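Local atomic coordinates of vanadium-dependent haloperoxidase (Zobellia galactanivorans, PDB entry 4CIT), a protein that uses a bound vanadate cofactor and, as a vanadium-dependent iodoperoxidase, probably oxidises iodide with hydrogen peroxide. Residues E331-L337 and F361-G367. Sequence-based numbering, arbitrary orientation. Where two conformers were deposited one is given.
With VO4 (vanadate ion), chain E; VO4 (vanadate ion), chain D.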
loop_
_atom_site.group_PDB
_atom_site.type_symbol
_atom_site.label_atom_id
_atom_site.label_comp_id
_atom_site.label_asym_id
_atom_site.label_seq_id
_atom_site.Cartn_x
_atom_site.Cartn_y
_atom_site.Cartn_z
ATOM N N GLU A 331 -2.681 -4.206 -15.546
ATOM C CA GLU A 331 -2.739 -3.341 -16.693
ATOM C C GLU A 331 -1.344 -2.959 -17.191
ATOM O O GLU A 331 -1.090 -2.861 -18.448
ATOM C CB GLU A 331 -3.488 -2.055 -16.365
ATOM C CG GLU A 331 -3.633 -1.077 -17.541
ATOM C CD GLU A 331 -4.182 -1.713 -18.782
ATOM O OE1 GLU A 331 -4.985 -2.664 -18.727
ATOM O OE2 GLU A 331 -3.751 -1.311 -19.906
ATOM N N LYS A 332 -0.433 -2.723 -16.264
ATOM C CA LYS A 332 0.906 -2.285 -16.730
ATOM C C LYS A 332 1.503 -3.246 -17.765
ATOM O O LYS A 332 2.156 -2.811 -18.730
ATOM C CB LYS A 332 1.919 -2.107 -15.564
ATOM C CG LYS A 332 1.706 -0.886 -14.729
ATOM C CD LYS A 332 2.683 -0.710 -13.543
ATOM C CE LYS A 332 2.597 0.624 -12.858
ATOM N NZ LYS A 332 2.774 1.792 -13.773
ATOM N N TYR A 333 1.417 -4.537 -17.452
ATOM C CA TYR A 333 2.018 -5.580 -18.249
ATOM C C TYR A 333 1.102 -6.057 -19.385
ATOM O O TYR A 333 1.563 -6.694 -20.286
ATOM C CB TYR A 333 2.682 -6.689 -17.374
ATOM C CG TYR A 333 3.882 -6.208 -16.705
ATOM C CD1 TYR A 333 5.126 -6.211 -17.315
ATOM C CD2 TYR A 333 3.820 -5.706 -15.412
ATOM C CE1 TYR A 333 6.233 -5.718 -16.705
ATOM C CE2 TYR A 333 4.923 -5.197 -14.800
ATOM C CZ TYR A 333 6.179 -5.197 -15.425
ATOM O OH TYR A 333 7.296 -4.771 -14.761
ATOM N N ARG A 334 -0.147 -5.623 -19.419
ATOM C CA ARG A 334 -1.015 -5.785 -20.591
ATOM C C ARG A 334 -0.638 -4.762 -21.635
ATOM O O ARG A 334 -0.393 -5.118 -22.795
ATOM C CB ARG A 334 -2.489 -5.695 -20.207
ATOM C CG ARG A 334 -3.491 -5.569 -21.374
ATOM C CD ARG A 334 -4.965 -5.422 -21.015
ATOM N NE ARG A 334 -5.348 -6.546 -20.206
ATOM C CZ ARG A 334 -5.450 -6.527 -18.883
ATOM N NH1 ARG A 334 -5.344 -5.409 -18.146
ATOM N NH2 ARG A 334 -5.731 -7.665 -18.290
ATOM N N SER A 335 -0.586 -3.487 -21.277
ATOM C CA SER A 335 -0.358 -2.405 -22.233
ATOM C C SER A 335 1.179 -2.214 -22.524
ATOM O O SER A 335 1.564 -1.777 -23.622
ATOM C CB SER A 335 -1.026 -1.125 -21.743
ATOM O OG SER A 335 -0.555 -0.736 -20.492
ATOM N N ASN A 336 2.000 -2.515 -21.513
ATOM C CA ASN A 336 3.438 -2.497 -21.606
ATOM C C ASN A 336 3.957 -1.260 -22.363
ATOM O O ASN A 336 4.637 -1.365 -23.376
ATOM C CB ASN A 336 3.899 -3.794 -22.263
ATOM C CG ASN A 336 5.396 -3.990 -22.182
ATOM O OD1 ASN A 336 6.044 -3.692 -21.189
ATOM N ND2 ASN A 336 5.942 -4.551 -23.230
ATOM N N LEU A 337 3.579 -0.096 -21.846
ATOM C CA LEU A 337 3.794 1.200 -22.498
ATOM C C LEU A 337 5.064 1.881 -22.123
ATOM O O LEU A 337 5.401 2.016 -20.959
ATOM C CB LEU A 337 2.607 2.091 -22.180
ATOM C CG LEU A 337 2.526 3.397 -22.989
ATOM C CD1 LEU A 337 2.318 3.186 -24.509
ATOM C CD2 LEU A 337 1.404 4.290 -22.390
ATOM N N PHE A 361 9.343 0.088 -14.504
ATOM C CA PHE A 361 8.204 -0.692 -14.870
ATOM C C PHE A 361 7.375 0.077 -15.879
ATOM O O PHE A 361 7.539 1.350 -15.964
ATOM C CB PHE A 361 7.359 -1.207 -13.694
ATOM C CG PHE A 361 7.222 -0.268 -12.557
ATOM C CD1 PHE A 361 6.257 0.709 -12.567
ATOM C CD2 PHE A 361 8.044 -0.392 -11.469
ATOM C CE1 PHE A 361 6.062 1.545 -11.508
ATOM C CE2 PHE A 361 7.916 0.445 -10.400
ATOM C CZ PHE A 361 6.944 1.458 -10.422
ATOM N N PRO A 362 6.534 -0.619 -16.664
ATOM C CA PRO A 362 5.761 0.056 -17.682
ATOM C C PRO A 362 4.830 1.150 -17.139
ATOM O O PRO A 362 4.514 1.226 -15.944
ATOM C CB PRO A 362 4.968 -1.059 -18.344
ATOM C CG PRO A 362 5.839 -2.235 -18.147
ATOM C CD PRO A 362 6.341 -2.063 -16.780
ATOM N N GLU A 363 4.413 1.991 -18.038
ATOM C CA GLU A 363 3.794 3.292 -17.739
ATOM C C GLU A 363 2.298 3.299 -17.343
ATOM O O GLU A 363 1.897 4.162 -16.518
ATOM C CB GLU A 363 4.062 4.240 -18.872
ATOM C CG GLU A 363 3.808 5.687 -18.536
ATOM C CD GLU A 363 2.405 6.140 -18.614
ATOM O OE1 GLU A 363 1.573 5.560 -19.370
ATOM O OE2 GLU A 363 2.141 7.177 -17.962
ATOM N N TYR A 364 1.475 2.412 -17.867
ATOM C CA TYR A 364 0.024 2.660 -17.828
ATOM C C TYR A 364 -0.674 1.505 -17.117
ATOM O O TYR A 364 -0.479 0.393 -17.521
ATOM C CB TYR A 364 -0.507 2.753 -19.263
ATOM C CG TYR A 364 -1.974 3.068 -19.409
ATOM C CD1 TYR A 364 -2.460 4.334 -19.373
ATOM C CD2 TYR A 364 -2.905 2.022 -19.558
ATOM C CE1 TYR A 364 -3.813 4.600 -19.539
ATOM C CE2 TYR A 364 -4.237 2.254 -19.730
ATOM C CZ TYR A 364 -4.692 3.533 -19.718
ATOM O OH TYR A 364 -6.006 3.801 -19.938
ATOM N N THR A 365 -1.485 1.703 -16.128
ATOM C CA THR A 365 -1.806 2.985 -15.460
ATOM C C THR A 365 -0.800 3.249 -14.325
ATOM O O THR A 365 0.062 2.394 -14.008
ATOM C CB THR A 365 -3.223 2.883 -14.850
ATOM O OG1 THR A 365 -3.297 1.610 -14.165
ATOM C CG2 THR A 365 -4.297 3.065 -15.907
ATOM N N SER A 366 -0.821 4.450 -13.744
ATOM C CA SER A 366 0.081 4.880 -12.694
ATOM C C SER A 366 -0.263 4.249 -11.339
ATOM O O SER A 366 -1.421 4.349 -10.916
ATOM C CB SER A 366 -0.024 6.387 -12.522
ATOM O OG SER A 366 0.478 6.817 -11.232
ATOM N N GLY A 367 0.721 3.548 -10.746
ATOM C CA GLY A 367 0.580 2.981 -9.457
ATOM C C GLY A 367 0.181 3.956 -8.371
ATOM O O GLY A 367 -0.721 3.686 -7.557
HETATM O O3 VO4 E . 3.259 3.827 -12.051
HETATM O O2 VO4 D . 2.982 6.456 -10.568
HETATM O O HOH W 1 1.901 -0.117 -19.502
#
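K332 and Y364 bring the backbones within 5.1 Å (CA to CA) where the last turn of helix 307-335 meets the loop leading into helix 367-383, and E363 N closes the far end by donating to L337 O (3.1 Å, N-H...O angle 152°). Both segments belong to the PAP2-type vanadate site of this haloperoxidase. K332 NZ sits at the centre of three bonds: it donates to P362 O and T365 O, each at 2.8 Å, and to O3 of a vanadate at 2.7 Å. With CG beside the backbone N (chi1 -74°), the chain runs extended until chi4 bends it, turning NZ in between the two carbonyls. That same O3 accepts from G367 N (2.9 Å, 160°) at the start of helix 367-383 and lies at the edge of the F361 ring, in its plane. Replacing K332 by a methionine would probably leave both carbonyls without their donor and the vanadate without one of its positive partners. P362 wedges against the helix end; its CG lies over one face of the Y333 ring, 4.1 Å from the centroid, a CH-pi contact offset toward the rim. E331 comes to the Y364 ring at its edge, OE2 in plane 3.5 Å from CD2, the carboxylate turned nearly perpendicular to the ring. One water bridges the segments, donating to K332 O and the S335 hydroxyl and accepting from L337 N and Y364 N. E363 OE2 reaches beyond the pair to H424 ND1, a second-shell bond behind another vanadate-pocket residue. At the loop's end, S366 OG donates to O2 of a second vanadate at 2.6 Å.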